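Local coordinates for periplasmic molybdate-binding protein (Azotobacter vinelandii, PDB 1ATG) that binds molybdate and tungstate in a pocket between its two domains, probably as the periplasmic receptor of an ABC transporter for these oxyanions, at residues V146-A149 against H150-A154; V4-T8 against N9-T13; L84-K88 against P89-D93; I109-P112 against Q113-P116. One frame throughout, in Å; residues are numbered along the deposited sequence. Where two conformers were deposited one is given.

Contact 1: V146-A149 against H150-A154. With WO4 (tungstate(VI)ion), chain B; SO4 (sulfate ion), chain D.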
# COMPACT_ATOMS: atom_id res chain seq x y z
N VAL A 146 1.41 1.24 6.60
CA VAL A 146 2.62 0.60 6.06
C VAL A 146 3.71 1.63 5.82
O VAL A 146 4.90 1.31 5.83
CB VAL A 146 2.33 -0.30 4.86
CG1 VAL A 146 2.10 0.47 3.58
CG2 VAL A 146 3.46 -1.31 4.66
N GLY A 147 3.35 2.90 5.63
CA GLY A 147 4.34 3.98 5.60
C GLY A 147 5.14 3.98 6.91
O GLY A 147 6.38 4.04 6.90
N GLN A 148 4.46 3.88 8.04
CA GLN A 148 5.17 3.84 9.32
C GLN A 148 5.92 2.53 9.51
O GLN A 148 7.07 2.57 9.99
CB GLN A 148 4.20 4.10 10.48
CG GLN A 148 4.88 4.05 11.84
CD GLN A 148 3.96 4.51 12.95
OE1 GLN A 148 3.13 3.78 13.48
NE2 GLN A 148 4.10 5.79 13.32
N ALA A 149 5.39 1.38 9.08
CA ALA A 149 6.15 0.13 9.18
C ALA A 149 7.45 0.25 8.39
O ALA A 149 8.50 -0.18 8.86
CB ALA A 149 5.30 -1.02 8.68
N HIS A 150 7.33 0.82 7.18
CA HIS A 150 8.54 1.01 6.37
C HIS A 150 9.54 1.95 7.04
O HIS A 150 10.73 1.66 7.06
CB HIS A 150 8.14 1.53 4.98
CG HIS A 150 9.35 1.96 4.21
ND1 HIS A 150 9.68 3.29 4.10
CD2 HIS A 150 10.31 1.25 3.56
CE1 HIS A 150 10.81 3.39 3.40
NE2 HIS A 150 11.21 2.18 3.07
N SER A 151 9.07 3.07 7.58
CA SER A 151 9.93 4.02 8.27
C SER A 151 10.68 3.37 9.43
O SER A 151 11.90 3.53 9.61
CB SER A 151 9.09 5.17 8.87
OG SER A 151 9.96 5.94 9.70
N GLN A 152 9.94 2.61 10.23
CA GLN A 152 10.53 1.94 11.38
C GLN A 152 11.58 0.92 10.98
O GLN A 152 12.61 0.75 11.64
CB GLN A 152 9.43 1.25 12.18
CG GLN A 152 8.46 2.19 12.86
CD GLN A 152 9.10 3.29 13.69
OE1 GLN A 152 9.87 3.01 14.62
NE2 GLN A 152 8.83 4.55 13.37
N THR A 153 11.32 0.20 9.89
CA THR A 153 12.27 -0.79 9.41
C THR A 153 13.47 -0.13 8.77
O THR A 153 14.62 -0.54 8.97
CB THR A 153 11.58 -1.76 8.43
OG1 THR A 153 10.39 -2.28 9.03
CG2 THR A 153 12.48 -2.94 8.12
N ALA A 154 13.24 0.94 7.99
CA ALA A 154 14.31 1.61 7.27
C ALA A 154 15.36 2.24 8.18
O ALA A 154 16.52 2.35 7.80
CB ALA A 154 13.75 2.68 6.34
W WO4 B . -1.79 0.87 3.79
O1 WO4 B . -0.87 1.78 5.01
O2 WO4 B . -1.18 1.17 2.20
O3 WO4 B . -1.69 -0.87 4.08
O4 WO4 B . -3.50 1.32 3.81
S SO4 D . 7.04 7.41 11.23
O1 SO4 D . 7.91 8.60 10.90
O2 SO4 D . 7.94 6.25 11.54
O3 SO4 D . 6.17 7.09 10.05
O4 SO4 D . 6.19 7.72 12.41
O HOH W 1 7.90 5.20 4.84

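Contact 2: V4-T8 against N9-T13. With WO4 (tungstate(VI)ion), chain B.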
# COMPACT_ATOMS: atom_id res chain seq x y z
N VAL A 4 -6.16 14.34 -4.28
CA VAL A 4 -6.10 12.88 -4.27
C VAL A 4 -5.53 12.36 -2.95
O VAL A 4 -4.48 12.83 -2.53
CB VAL A 4 -5.21 12.39 -5.43
CG1 VAL A 4 -5.08 10.88 -5.45
CG2 VAL A 4 -5.77 12.88 -6.76
N VAL A 5 -6.24 11.42 -2.37
CA VAL A 5 -5.80 10.79 -1.12
C VAL A 5 -5.45 9.33 -1.42
O VAL A 5 -6.15 8.64 -2.14
CB VAL A 5 -6.84 10.92 -0.01
CG1 VAL A 5 -8.12 10.18 -0.36
CG2 VAL A 5 -6.27 10.45 1.33
N THR A 6 -4.33 8.90 -0.85
CA THR A 6 -3.87 7.54 -1.09
C THR A 6 -3.50 6.80 0.19
O THR A 6 -2.96 7.36 1.13
CB THR A 6 -2.66 7.54 -2.04
OG1 THR A 6 -2.28 6.18 -2.34
CG2 THR A 6 -1.42 8.23 -1.47
N ALA A 7 -3.76 5.51 0.16
CA ALA A 7 -3.20 4.57 1.14
C ALA A 7 -1.70 4.80 1.10
O ALA A 7 -1.09 4.98 0.03
CB ALA A 7 -3.56 3.16 0.73
N THR A 8 -1.05 4.70 2.27
CA THR A 8 0.35 5.03 2.37
C THR A 8 1.26 4.18 1.51
O THR A 8 2.28 4.73 1.07
CB THR A 8 0.92 4.99 3.80
OG1 THR A 8 0.98 3.66 4.31
CG2 THR A 8 0.12 5.86 4.75
N ASN A 9 0.96 2.93 1.23
CA ASN A 9 1.87 2.14 0.40
C ASN A 9 2.18 2.81 -0.94
O ASN A 9 3.27 2.59 -1.48
CB ASN A 9 1.29 0.76 0.10
CG ASN A 9 0.24 0.74 -0.99
OD1 ASN A 9 0.49 0.51 -2.19
ND2 ASN A 9 -1.00 1.03 -0.58
N PHE A 10 1.19 3.50 -1.50
CA PHE A 10 1.23 4.00 -2.86
C PHE A 10 1.70 5.43 -2.95
O PHE A 10 1.76 6.00 -4.06
CB PHE A 10 -0.18 3.86 -3.45
CG PHE A 10 -0.30 3.91 -4.96
CD1 PHE A 10 0.35 3.00 -5.76
CD2 PHE A 10 -1.09 4.89 -5.55
CE1 PHE A 10 0.20 3.05 -7.14
CE2 PHE A 10 -1.23 4.95 -6.94
CZ PHE A 10 -0.56 4.03 -7.71
N LEU A 11 2.09 6.04 -1.82
CA LEU A 11 2.47 7.45 -1.85
C LEU A 11 3.60 7.77 -2.81
O LEU A 11 3.47 8.67 -3.65
CB LEU A 11 2.87 7.90 -0.44
CG LEU A 11 3.34 9.35 -0.31
CD1 LEU A 11 2.29 10.35 -0.77
CD2 LEU A 11 3.71 9.63 1.15
N GLY A 12 4.72 7.08 -2.72
CA GLY A 12 5.87 7.36 -3.57
C GLY A 12 5.53 7.15 -5.04
O GLY A 12 5.94 7.92 -5.92
N THR A 13 4.76 6.11 -5.34
CA THR A 13 4.34 5.84 -6.72
C THR A 13 3.38 6.90 -7.22
O THR A 13 3.51 7.38 -8.36
CB THR A 13 3.73 4.43 -6.82
OG1 THR A 13 4.63 3.47 -6.26
CG2 THR A 13 3.48 4.08 -8.29
W WO4 B . -1.79 0.87 3.79
O1 WO4 B . -0.87 1.78 5.01
O2 WO4 B . -1.18 1.17 2.20
O3 WO4 B . -1.69 -0.87 4.08
O4 WO4 B . -3.50 1.32 3.81

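Contact 3: L84-K88 against P89-D93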
# COMPACT_ATOMS: atom_id res chain seq x y z
N LEU A 84 8.86 -9.10 3.32
CA LEU A 84 9.51 -9.08 4.63
C LEU A 84 10.89 -8.44 4.39
O LEU A 84 11.65 -8.92 3.53
CB LEU A 84 9.68 -10.49 5.17
CG LEU A 84 10.45 -10.55 6.51
CD1 LEU A 84 9.66 -9.90 7.63
CD2 LEU A 84 10.78 -11.99 6.85
N TRP A 85 11.18 -7.36 5.08
CA TRP A 85 12.39 -6.60 4.82
C TRP A 85 13.12 -6.34 6.11
O TRP A 85 12.55 -6.21 7.18
CB TRP A 85 11.95 -5.26 4.19
CG TRP A 85 13.06 -4.35 3.75
CD1 TRP A 85 14.15 -4.67 2.99
CD2 TRP A 85 13.19 -2.96 4.07
NE1 TRP A 85 14.93 -3.56 2.80
CE2 TRP A 85 14.38 -2.50 3.46
CE3 TRP A 85 12.42 -2.04 4.79
CZ2 TRP A 85 14.80 -1.18 3.56
CZ3 TRP A 85 12.85 -0.73 4.88
CH2 TRP A 85 14.03 -0.30 4.25
N SER A 86 14.44 -6.22 5.98
CA SER A 86 15.29 -5.69 7.02
C SER A 86 16.27 -4.72 6.35
O SER A 86 16.76 -4.99 5.25
CB SER A 86 16.08 -6.75 7.78
OG SER A 86 16.95 -6.16 8.75
N ALA A 87 16.65 -3.67 7.06
CA ALA A 87 17.73 -2.80 6.60
C ALA A 87 19.06 -3.55 6.71
O ALA A 87 20.03 -3.14 6.06
CB ALA A 87 17.80 -1.51 7.41
N LYS A 88 19.17 -4.62 7.48
CA LYS A 88 20.43 -5.33 7.64
C LYS A 88 20.62 -6.38 6.57
O LYS A 88 19.85 -7.34 6.48
CB LYS A 88 20.46 -6.04 9.00
CG LYS A 88 21.77 -6.77 9.25
CD LYS A 88 21.98 -7.25 10.68
CE LYS A 88 23.35 -7.90 10.82
NZ LYS A 88 23.49 -8.65 12.10
N PRO A 89 21.68 -6.29 5.77
CA PRO A 89 21.97 -7.33 4.79
C PRO A 89 22.19 -8.65 5.51
O PRO A 89 22.70 -8.69 6.64
CB PRO A 89 23.22 -6.82 4.08
CG PRO A 89 23.27 -5.36 4.36
CD PRO A 89 22.69 -5.20 5.75
N GLY A 90 21.77 -9.76 4.92
CA GLY A 90 21.95 -11.07 5.50
C GLY A 90 21.00 -11.49 6.59
O GLY A 90 21.01 -12.69 6.93
N LEU A 91 20.18 -10.62 7.18
CA LEU A 91 19.27 -11.04 8.24
C LEU A 91 18.08 -11.81 7.68
O LEU A 91 17.73 -12.88 8.18
CB LEU A 91 18.79 -9.85 9.07
CG LEU A 91 17.81 -10.18 10.20
CD1 LEU A 91 18.39 -11.21 11.16
CD2 LEU A 91 17.38 -8.91 10.94
N VAL A 92 17.40 -11.26 6.68
CA VAL A 92 16.26 -11.94 6.07
C VAL A 92 16.79 -12.90 5.01
O VAL A 92 17.33 -12.48 3.99
CB VAL A 92 15.26 -10.95 5.48
CG1 VAL A 92 14.12 -11.70 4.80
CG2 VAL A 92 14.72 -10.04 6.57
N ASP A 93 16.57 -14.18 5.24
CA ASP A 93 16.97 -15.20 4.26
C ASP A 93 15.89 -15.30 3.18
O ASP A 93 14.76 -14.89 3.36
CB ASP A 93 17.13 -16.55 4.94
CG ASP A 93 15.82 -17.04 5.53
OD1 ASP A 93 15.37 -16.40 6.52
OD2 ASP A 93 15.20 -18.00 5.02

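Contact 4: I109-P112 against Q113-P116. With WO4 (tungstate(VI)ion), chain B.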
# COMPACT_ATOMS: atom_id res chain seq x y z
N ILE A 109 4.68 -4.38 11.94
CA ILE A 109 3.56 -4.83 11.13
C ILE A 109 2.48 -3.79 11.26
O ILE A 109 2.06 -3.44 12.38
CB ILE A 109 3.02 -6.22 11.52
CG1 ILE A 109 4.18 -7.22 11.56
CG2 ILE A 109 1.91 -6.64 10.56
CD1 ILE A 109 3.80 -8.66 11.80
N SER A 110 2.00 -3.26 10.14
CA SER A 110 0.95 -2.24 10.24
C SER A 110 -0.31 -2.90 10.80
O SER A 110 -0.58 -4.09 10.66
CB SER A 110 0.73 -1.50 8.94
OG SER A 110 0.45 -2.32 7.84
N ASN A 111 -1.11 -2.08 11.49
CA ASN A 111 -2.33 -2.54 12.16
C ASN A 111 -3.25 -3.21 11.16
O ASN A 111 -3.74 -2.51 10.28
CB ASN A 111 -2.94 -1.29 12.78
CG ASN A 111 -4.23 -1.55 13.53
OD1 ASN A 111 -4.84 -2.59 13.38
ND2 ASN A 111 -4.60 -0.58 14.38
N PRO A 112 -3.55 -4.48 11.30
CA PRO A 112 -4.32 -5.20 10.30
C PRO A 112 -5.76 -4.79 10.20
O PRO A 112 -6.39 -5.04 9.16
CB PRO A 112 -4.12 -6.67 10.66
CG PRO A 112 -3.91 -6.63 12.14
CD PRO A 112 -3.04 -5.40 12.34
N GLN A 113 -6.29 -4.11 11.22
CA GLN A 113 -7.66 -3.63 11.17
C GLN A 113 -7.80 -2.44 10.25
O GLN A 113 -8.92 -2.16 9.78
CB GLN A 113 -8.12 -3.22 12.58
CG GLN A 113 -8.08 -4.38 13.58
CD GLN A 113 -9.13 -5.43 13.28
OE1 GLN A 113 -10.27 -5.10 12.95
NE2 GLN A 113 -8.75 -6.70 13.37
N ILE A 114 -6.74 -1.68 10.01
CA ILE A 114 -6.82 -0.47 9.21
C ILE A 114 -5.88 -0.38 8.01
O ILE A 114 -6.08 0.49 7.16
CB ILE A 114 -6.56 0.79 10.08
CG1 ILE A 114 -5.18 0.76 10.75
CG2 ILE A 114 -7.67 1.01 11.10
CD1 ILE A 114 -4.79 2.06 11.44
N ALA A 115 -4.87 -1.24 7.96
CA ALA A 115 -3.85 -1.18 6.91
C ALA A 115 -3.77 -2.53 6.25
O ALA A 115 -3.26 -3.49 6.82
CB ALA A 115 -2.50 -0.79 7.54
N PRO A 116 -4.24 -2.63 5.00
CA PRO A 116 -4.21 -3.89 4.26
C PRO A 116 -2.83 -4.52 4.15
O PRO A 116 -2.75 -5.75 4.12
CB PRO A 116 -4.80 -3.52 2.90
CG PRO A 116 -5.75 -2.40 3.23
CD PRO A 116 -5.02 -1.58 4.27
W WO4 B . -1.79 0.87 3.79
O1 WO4 B . -0.87 1.78 5.01
O2 WO4 B . -1.18 1.17 2.20
O3 WO4 B . -1.69 -0.87 4.08
O4 WO4 B . -3.50 1.32 3.81

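Contact 1: V146-A149 against H150-A154
Gln148 and Gln152, one helical turn apart, meet through their CG atoms and, with Ser151, hold a sulfate that probably came from the crystallisation liquor. CG anti to the backbone N (chi1 179°) and an extended chain carry the Gln148 amide out to the sulfate, where NE2 reaches O4 at 3.0 Å; Gln152 NE2 and, in one of its two conformers, Ser151 OG converge on O2. Gln148 OE1 is used separately, accepting from Asn144 N. With an alanine here, Asn144 N would probably lose its side-chain acceptor and the sulfate one of its donors.

The backbone bonds run i to i+4. Ala149 O takes a second donor: Thr153 N at 3.0 Å and Thr153 OG1 at 2.8 Å approach from opposite faces of its carbonyl plane.

A water donates to Gly147 O and lies in the plane of the His150 ring, 2.7 Å from its ND1. The Trp85 ring from strand 75-86 meets the imidazole with its plane nearly parallel to it, about 10° apart.

At the first turn Val146 N gives tungstate O1 an almost straight bond (2.8 Å, 174°), and Val146 CG1 packs against the ion. This is an oxyanion held at a helix N-terminus, here through the first backbone N-H.

Contact 2: V4-T8 against N9-T13
Thr8 and Asn9, joined at the boundary between V4-T8 and N9-T13, put three donors on the tungstate. This is the strand-to-helix turn of a beta-alpha-beta unit (strand 2-7, helix 11-25, strand 29-34), and it forms one wall of the anion pocket. Thr8 OG1 donates to O1 of the ion at 2.7 Å and accepts from Gly147 N, so this hydroxyl ties the turn both to the ligand and to helix 146-154. Asn9 grips one oxygen twice: its backbone N lies 2.9 Å from tungstate O2 and its ND2 lies 2.8 Å from that same atom. A chi1 of 79° sets Asn9 CG between the backbone N and the carbonyl carbon, which brings ND2 round to the side of its own backbone N, so that both donors converge on O2. OD1 is bonded to Tyr227 and Gln192, and these second-shell partners fix how the amide is rotated.

Behind the pocket, Ala7 O receives Phe10 N at 3.1 Å and Thr6 OG1 at 2.9 Å from opposite faces of its carbonyl plane. Leu11 N bonds to Thr8 O from well above the carbonyl plane, 63° out of it, as the chain winds into the helix.

Packing follows. Ala7 CB touches both tungstate O2 and Asn9 ND2, so a methyl borders the polar grip. Thr6 CG2 rests on the backbone of Leu11. The Thr6 and Phe10 side chains cross at about a right angle, and Thr6 OG1 lies in the plane of the phenyl ring at its edge, 3.7 Å from Phe10 CD2.

Contact 3: L84-K88 against P89-D93
Pro89 follows Lys88 directly, and the lysine's extended chain starts out over the proline's backbone, with Lys88 CG 3.4 Å from Pro89 O. Pro89 CD also lies 3.4 Å from Ala87 O. Gly90 carries the chain round with a positive phi of 79°, which reverses its direction after strand 75-86. Leu91 then returns to the strand: its N gives Lys88 O a straight but long and weak bond (3.4 Å, 169°), closing a type II beta turn with Pro89 and Gly90 at its two central positions. Leu91 CD2 meets Ser86 OG at 3.5 Å. That hydroxyl is already engaged, since it accepts from Lys88 N at 3.0 Å in an ST turn and is also bonded to Asp159 O; the leucine methyl therefore lies beside a satisfied polar atom.

Val92 brings the apolar part of the contact. Its two methyls divide the work along the strand: CG1 reaches Leu84 CD2 at 3.9 Å, the two side chains crossing obliquely, and CG2 sits 3.8 Å from Ser86 CB. With CG1 anti to its backbone N (chi1 178°), the valine spreads its branches over two residues of the strand whose side chains lie on the same side.

The returning chain is further fastened by Ser178 OG, which bonds to both Lys88 O and Val92 N. Strands 160-164 and 178-180, antiparallel partners of 75-86, supply Leu160 and Trp180 against Val92, while Trp85 packs on helix 146-154.

Contact 4: I109-P112 against Q113-P116
Asn111 meets Gln113 and Ile114 in two different ways, and these set the shape of the turn leaving strand 107-110. Toward Ile114 the side chains cross at about a right angle: Ile114 CG1 comes within 3.7 Å of Asn111 CB and also lies against the amide carbon. Toward Gln113 the two amide planes stand 55° apart, and it is the backbone of Gln113 that bonds. With CG anti to its own N (chi1 180°), Asn111 carries OD1 forward along the chain to take Gln113 N at 3.0 Å, closing an Asx turn; the donor stands above the carbonyl plane. A leucine in its place would probably leave Gln113 N without this acceptor and the turn less firmly set.

The main-chain oxygen of the same residue takes two more donors. Ala115 N arrives nearly end-on at 2.9 Å, whereas Ile114 N, at 3.1 Å, sits 49° out of the carbonyl plane. Beyond them, Ser110, in one of its two conformers, brings OG to 3.3 Å from Ala115 CB.

Three N-H groups are thus satisfied by one asparagine, which shapes the turn before helix 116-127. Ala115 holds the N-cap position. Pro116 N has no hydrogen to give, so its 3.2 Å approach to tungstate O3 is packing; its CD also borders the ion, and the donor from this helix start is Tyr117 N, one residue on.

Along the chain the order is contact 2, 3, 4, then 1. Contacts 1, 2 and 4 all touch the tungstate, their centres 12 to 15 Å apart. Contact 2 follows strand 2-7 in one domain; contact 4 leaves strand 107-110 and contact 1 lies on helix 146-154, in the other. Contacts 2, 3 and 4 reach the same mixed sheet, through strands 2-7, 75-86 and 107-110. Across the cleft contacts 1 and 2 touch through Gly147 and Thr8. Contact 3 lies 25 Å from contact 2 and does not touch the ion, but is 14 Å from contact 1, which Trp85 touches. Loops and helix starts of both domains thus enclose the anion, as expected for a periplasmic binding protein.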